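Local coordinates for putative uncharacterized protein (Streptococcus mutans, PDB 3BGK), which probably catalyses the ADP-dependent dehydration of the S-form of NAD(P)HX, a hydrated and damaged form of NAD(P)H, as a homotetramer, at residues Y243-T252 with A290-S299. Sequence-based numbering, arbitrary orientation.
Sequences YQATGGMGDT and AYVVLPTRIS. With PO4 (phosphate ion), chain B.
Pro295, the first residue of helix 295-310, lays its ring against the Gly247-Gly248 backbone, with CG 3.4 Å from Gly248 C. Beyond the proline, Thr252 crosses it at about a right angle with OG1 next to Pro295 CB, while Met249, present as selenomethionine, reaches in from the first turn of helix 249-263. The Met249 chain leaves with CG anti to the backbone N (chi1 -171°), then bends at both of its next torsions; SE thereby reaches Ile298 CD1 at 3.6 Å, and the terminal CE sits beside the carbonyl oxygen of Val293. The Thr246 methyl, CG2, lies 3.4 Å from Val293 O, and Thr246 CB meets Val292 CG2.

At the other end the backbones are joined by one hydrogen bond, from Val293 N to Tyr243 O (2.8 Å, nearly straight at 170°). Here the Tyr243 ring runs alongside Val293, CD2 lying 3.8 Å from Val293 CG2, and its hydroxyl goes on to Asp284 of helix 268-287. A water binds Thr252 OG1 and Ser299 OG and gives a weak bond to Pro295 O, bridging the starts of the two helices. Tyr291 OH bonds to the backbone carbonyl of Lys47 of a second subunit, and Thr296 OG1 to the carboxylate of Glu107 of that subunit.

The type II turn from Thr246 to Met249 thus rests on the proline as it leads into helix 249-263. There Gly248 N donates to O1 of a phosphate ion, probably from the crystallisation liquor (2.7 Å), Gly250 N binds O4 at the same distance, and His186 adds another bond. This grip is consistent with the anion hole of the ribokinase-like fold, the GXGD sequence being Gly248-Met249-Gly250-Asp251; in this protein Gly250 is predicted to bind AMP and Asp251 (6S)-NADPHX.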
ATOM      1  N   TYR A 243      14.897 -14.030 -16.120  1.00 14.37           N
ATOM      2  CA  TYR A 243      14.017 -13.649 -15.008  1.00 14.24           C
ATOM      3  C   TYR A 243      13.740 -12.134 -14.995  1.00 14.08           C
ATOM      4  O   TYR A 243      12.903 -11.642 -14.227  1.00 13.87           O
ATOM      5  CB  TYR A 243      14.641 -14.097 -13.677  1.00 14.08           C
ATOM      6  CG  TYR A 243      16.148 -13.955 -13.656  1.00 14.15           C
ATOM      7  CD1 TYR A 243      16.974 -15.034 -13.989  1.00 14.39           C
ATOM      8  CD2 TYR A 243      16.749 -12.737 -13.335  1.00 13.80           C
ATOM      9  CE1 TYR A 243      18.359 -14.909 -13.987  1.00 13.25           C
ATOM     10  CE2 TYR A 243      18.129 -12.600 -13.334  1.00 13.78           C
ATOM     11  CZ  TYR A 243      18.927 -13.692 -13.660  1.00 14.30           C
ATOM     12  OH  TYR A 243      20.295 -13.564 -13.651  1.00 14.90           O
ATOM     13  N   GLN A 244      14.450 -11.407 -15.852  1.00 13.83           N
ATOM     14  CA  GLN A 244      14.271  -9.971 -15.987  1.00 13.81           C
ATOM     15  C   GLN A 244      13.267  -9.603 -17.070  1.00 13.68           C
ATOM     16  O   GLN A 244      12.889  -8.432 -17.197  1.00 13.84           O
ATOM     17  CB  GLN A 244      15.606  -9.306 -16.292  1.00 13.84           C
ATOM     18  CG  GLN A 244      16.436  -9.017 -15.066  1.00 14.47           C
ATOM     19  CD  GLN A 244      17.769  -8.414 -15.414  1.00 15.03           C
ATOM     20  OE1 GLN A 244      17.976  -7.208 -15.263  1.00 15.82           O
ATOM     21  NE2 GLN A 244      18.682  -9.243 -15.904  1.00 14.70           N
ATOM     22  N   ALA A 245      12.840 -10.592 -17.851  1.00 13.22           N
ATOM     23  CA  ALA A 245      11.957 -10.344 -18.989  1.00 12.90           C
ATOM     24  C   ALA A 245      10.505 -10.154 -18.544  1.00 12.59           C
ATOM     25  O   ALA A 245       9.609 -10.922 -18.924  1.00 12.39           O
ATOM     26  CB  ALA A 245      12.078 -11.465 -20.006  1.00 12.94           C
ATOM     27  N   THR A 246      10.288  -9.120 -17.734  1.00 12.12           N
ATOM     28  CA  THR A 246       8.982  -8.845 -17.143  1.00 11.86           C
ATOM     29  C   THR A 246       8.675  -7.353 -17.196  1.00 11.63           C
ATOM     30  O   THR A 246       9.591  -6.523 -17.167  1.00 11.72           O
ATOM     31  CB  THR A 246       8.874  -9.401 -15.693  1.00 11.84           C
ATOM     32  OG1 THR A 246       7.555  -9.181 -15.183  1.00 11.95           O
ATOM     33  CG2 THR A 246       9.881  -8.747 -14.764  1.00 11.62           C
ATOM     34  N   GLY A 247       7.387  -7.027 -17.294  1.00 11.33           N
ATOM     35  CA  GLY A 247       6.937  -5.646 -17.480  1.00 11.11           C
ATOM     36  C   GLY A 247       7.429  -4.722 -16.383  1.00 10.86           C
ATOM     37  O   GLY A 247       7.343  -5.065 -15.205  1.00 10.99           O
ATOM     38  N   GLY A 248       7.960  -3.568 -16.782  1.00 10.38           N
ATOM     39  CA  GLY A 248       8.457  -2.566 -15.850  1.00 10.31           C
ATOM     40  C   GLY A 248       9.951  -2.580 -15.571  1.00 10.36           C
ATOM     41  O   GLY A 248      10.453  -1.731 -14.829  1.00 10.22           O
HETATM   42  N   MSE A 249      10.658  -3.542 -16.162  1.00 10.39           N
HETATM   43  CA  MSE A 249      12.098  -3.709 -15.962  1.00 10.52           C
HETATM   44  C   MSE A 249      12.887  -2.500 -16.456  1.00 10.50           C
HETATM   45  O   MSE A 249      13.840  -2.069 -15.811  1.00 10.49           O
HETATM   46  CB  MSE A 249      12.588  -4.995 -16.646  1.00 10.47           C
HETATM   47  CG  MSE A 249      14.035  -5.402 -16.323  1.00 10.68           C
HETATM   48 SE   MSE A 249      14.418  -5.670 -14.415  1.00 12.56          SE
HETATM   49  CE  MSE A 249      13.016  -6.954 -13.998  1.00 11.66           C
ATOM     50  N   GLY A 250      12.478  -1.951 -17.593  1.00 10.69           N
ATOM     51  CA  GLY A 250      13.132  -0.774 -18.172  1.00 11.09           C
ATOM     52  C   GLY A 250      12.909   0.504 -17.381  1.00 11.23           C
ATOM     53  O   GLY A 250      13.823   1.336 -17.259  1.00 11.38           O
ATOM     54  N   ASP A 251      11.695   0.658 -16.846  1.00 11.01           N
ATOM     55  CA  ASP A 251      11.342   1.813 -16.027  1.00 10.91           C
ATOM     56  C   ASP A 251      12.244   1.877 -14.795  1.00 10.80           C
ATOM     57  O   ASP A 251      12.804   2.932 -14.480  1.00 11.10           O
ATOM     58  CB  ASP A 251       9.865   1.768 -15.626  1.00 10.76           C
ATOM     59  CG  ASP A 251       8.941   1.567 -16.813  1.00 11.01           C
ATOM     60  OD1 ASP A 251       9.024   2.352 -17.781  1.00 11.08           O
ATOM     61  OD2 ASP A 251       8.121   0.623 -16.777  1.00 11.41           O
ATOM     62  N   THR A 252      12.401   0.737 -14.130  1.00 10.61           N
ATOM     63  CA  THR A 252      13.312   0.592 -12.998  1.00 10.44           C
ATOM     64  C   THR A 252      14.746   0.966 -13.366  1.00 10.46           C
ATOM     65  O   THR A 252      15.425   1.642 -12.596  1.00 10.90           O
ATOM     66  CB  THR A 252      13.272  -0.842 -12.446  1.00 10.54           C
ATOM     67  OG1 THR A 252      11.918  -1.189 -12.145  1.00  9.68           O
ATOM     68  CG2 THR A 252      14.117  -0.966 -11.178  1.00 10.28           C
ATOM     69  N   ALA A 290      13.999 -16.755  -7.116  1.00 13.94           N
ATOM     70  CA  ALA A 290      12.860 -16.209  -7.847  1.00 13.36           C
ATOM     71  C   ALA A 290      12.903 -16.588  -9.319  1.00 12.84           C
ATOM     72  O   ALA A 290      13.903 -16.359 -10.000  1.00 12.72           O
ATOM     73  CB  ALA A 290      12.785 -14.688  -7.681  1.00 13.18           C
ATOM     74  N   TYR A 291      11.805 -17.168  -9.793  1.00 12.25           N
ATOM     75  CA  TYR A 291      11.662 -17.581 -11.182  1.00 11.81           C
ATOM     76  C   TYR A 291      11.616 -16.367 -12.103  1.00 11.93           C
ATOM     77  O   TYR A 291      12.268 -16.346 -13.145  1.00 11.98           O
ATOM     78  CB  TYR A 291      10.392 -18.403 -11.328  1.00 11.51           C
ATOM     79  CG  TYR A 291      10.294 -19.190 -12.605  1.00 11.12           C
ATOM     80  CD1 TYR A 291      11.118 -20.288 -12.837  1.00 10.74           C
ATOM     81  CD2 TYR A 291       9.348 -18.860 -13.572  1.00 10.86           C
ATOM     82  CE1 TYR A 291      11.013 -21.020 -14.010  1.00 11.25           C
ATOM     83  CE2 TYR A 291       9.234 -19.583 -14.744  1.00 10.59           C
ATOM     84  CZ  TYR A 291      10.066 -20.662 -14.957  1.00 10.77           C
ATOM     85  OH  TYR A 291       9.944 -21.385 -16.118  1.00 10.79           O
ATOM     86  N   VAL A 292      10.819 -15.373 -11.715  1.00 11.95           N
ATOM     87  CA  VAL A 292      10.864 -14.033 -12.296  1.00 11.66           C
ATOM     88  C   VAL A 292      11.332 -13.055 -11.209  1.00 11.35           C
ATOM     89  O   VAL A 292      11.015 -13.234 -10.033  1.00 11.19           O
ATOM     90  CB  VAL A 292       9.486 -13.612 -12.897  1.00 11.75           C
ATOM     91  CG1 VAL A 292       8.477 -13.231 -11.811  1.00 11.59           C
ATOM     92  CG2 VAL A 292       9.645 -12.474 -13.878  1.00 11.70           C
ATOM     93  N   VAL A 293      12.111 -12.050 -11.594  1.00 11.21           N
ATOM     94  CA  VAL A 293      12.497 -10.997 -10.653  1.00 11.03           C
ATOM     95  C   VAL A 293      11.718  -9.732 -11.009  1.00 10.97           C
ATOM     96  O   VAL A 293      11.897  -9.159 -12.083  1.00 10.47           O
ATOM     97  CB  VAL A 293      14.029 -10.744 -10.629  1.00 11.11           C
ATOM     98  CG1 VAL A 293      14.381  -9.580  -9.698  1.00 10.70           C
ATOM     99  CG2 VAL A 293      14.765 -11.993 -10.195  1.00 10.80           C
ATOM    100  N   LEU A 294      10.836  -9.317 -10.105  1.00 11.14           N
ATOM    101  CA  LEU A 294       9.960  -8.180 -10.372  1.00 11.31           C
ATOM    102  C   LEU A 294      10.671  -6.849 -10.149  1.00 11.32           C
ATOM    103  O   LEU A 294      11.460  -6.713  -9.211  1.00 11.15           O
ATOM    104  CB  LEU A 294       8.659  -8.268  -9.553  1.00 11.16           C
ATOM    105  CG  LEU A 294       7.724  -9.464  -9.781  1.00 11.17           C
ATOM    106  CD1 LEU A 294       6.464  -9.321  -8.938  1.00 10.29           C
ATOM    107  CD2 LEU A 294       7.371  -9.661 -11.262  1.00 10.73           C
ATOM    108  N   PRO A 295      10.382  -5.861 -11.013  1.00 11.59           N
ATOM    109  CA  PRO A 295      11.005  -4.533 -10.965  1.00 11.92           C
ATOM    110  C   PRO A 295      10.973  -3.883  -9.569  1.00 12.40           C
ATOM    111  O   PRO A 295      11.987  -3.338  -9.126  1.00 12.50           O
ATOM    112  CB  PRO A 295      10.172  -3.729 -11.962  1.00 11.77           C
ATOM    113  CG  PRO A 295       9.649  -4.747 -12.922  1.00 11.41           C
ATOM    114  CD  PRO A 295       9.397  -5.970 -12.109  1.00 11.42           C
ATOM    115  N   THR A 296       9.838  -3.955  -8.875  1.00 12.77           N
ATOM    116  CA  THR A 296       9.737  -3.387  -7.519  1.00 13.20           C
ATOM    117  C   THR A 296      10.520  -4.173  -6.467  1.00 13.62           C
ATOM    118  O   THR A 296      10.861  -3.617  -5.417  1.00 13.76           O
ATOM    119  CB  THR A 296       8.276  -3.255  -7.026  1.00 13.02           C
ATOM    120  OG1 THR A 296       7.647  -4.544  -7.039  1.00 13.26           O
ATOM    121  CG2 THR A 296       7.492  -2.280  -7.894  1.00 12.72           C
ATOM    122  N   ARG A 297      10.784  -5.455  -6.728  1.00 14.02           N
ATOM    123  CA  ARG A 297      11.582  -6.265  -5.806  1.00 14.66           C
ATOM    124  C   ARG A 297      13.052  -5.864  -5.889  1.00 14.59           C
ATOM    125  O   ARG A 297      13.770  -5.936  -4.892  1.00 15.12           O
ATOM    126  CB  ARG A 297      11.454  -7.770  -6.085  1.00 15.11           C
ATOM    127  CG  ARG A 297      10.041  -8.328  -6.208  1.00 17.00           C
ATOM    128  CD  ARG A 297       9.379  -8.603  -4.870  1.00 19.64           C
ATOM    129  NE  ARG A 297       8.046  -9.184  -5.057  1.00 21.61           N
ATOM    130  CZ  ARG A 297       6.926  -8.482  -5.238  1.00 22.49           C
ATOM    131  NH1 ARG A 297       5.767  -9.112  -5.401  1.00 22.91           N
ATOM    132  NH2 ARG A 297       6.958  -7.153  -5.255  1.00 22.65           N
ATOM    133  N   ILE A 298      13.493  -5.464  -7.084  1.00 14.23           N
ATOM    134  CA  ILE A 298      14.859  -4.977  -7.307  1.00 13.77           C
ATOM    135  C   ILE A 298      15.094  -3.637  -6.602  1.00 13.78           C
ATOM    136  O   ILE A 298      16.139  -3.428  -5.986  1.00 13.54           O
ATOM    137  CB  ILE A 298      15.151  -4.818  -8.813  1.00 13.59           C
ATOM    138  CG1 ILE A 298      15.291  -6.189  -9.472  1.00 13.52           C
ATOM    139  CG2 ILE A 298      16.407  -3.990  -9.053  1.00 13.58           C
ATOM    140  CD1 ILE A 298      15.366  -6.140 -10.990  1.00 13.48           C
ATOM    141  N   SER A 299      14.111  -2.742  -6.712  1.00 13.86           N
ATOM    142  CA  SER A 299      14.154  -1.421  -6.082  1.00 13.92           C
ATOM    143  C   SER A 299      14.313  -1.490  -4.571  1.00 13.89           C
ATOM    144  O   SER A 299      15.069  -0.705  -3.984  1.00 14.07           O
ATOM    145  CB  SER A 299      12.902  -0.615  -6.434  1.00 13.88           C
ATOM    146  OG  SER A 299      12.971  -0.153  -7.768  1.00 14.15           O
TER
HETATM  147  P   PO4 B 278       9.587  -2.255 -19.650  1.00 22.43           P
HETATM  148  O1  PO4 B 278       8.423  -3.190 -19.402  1.00 21.71           O
HETATM  149  O2  PO4 B 278       9.408  -1.649 -21.026  1.00 22.33           O
HETATM  150  O3  PO4 B 278       9.594  -1.139 -18.629  1.00 22.37           O
HETATM  151  O4  PO4 B 278      10.901  -3.009 -19.573  1.00 20.90           O
HETATM  152  O   HOH W   1      11.050  -0.186  -9.622  1.00  2.00           O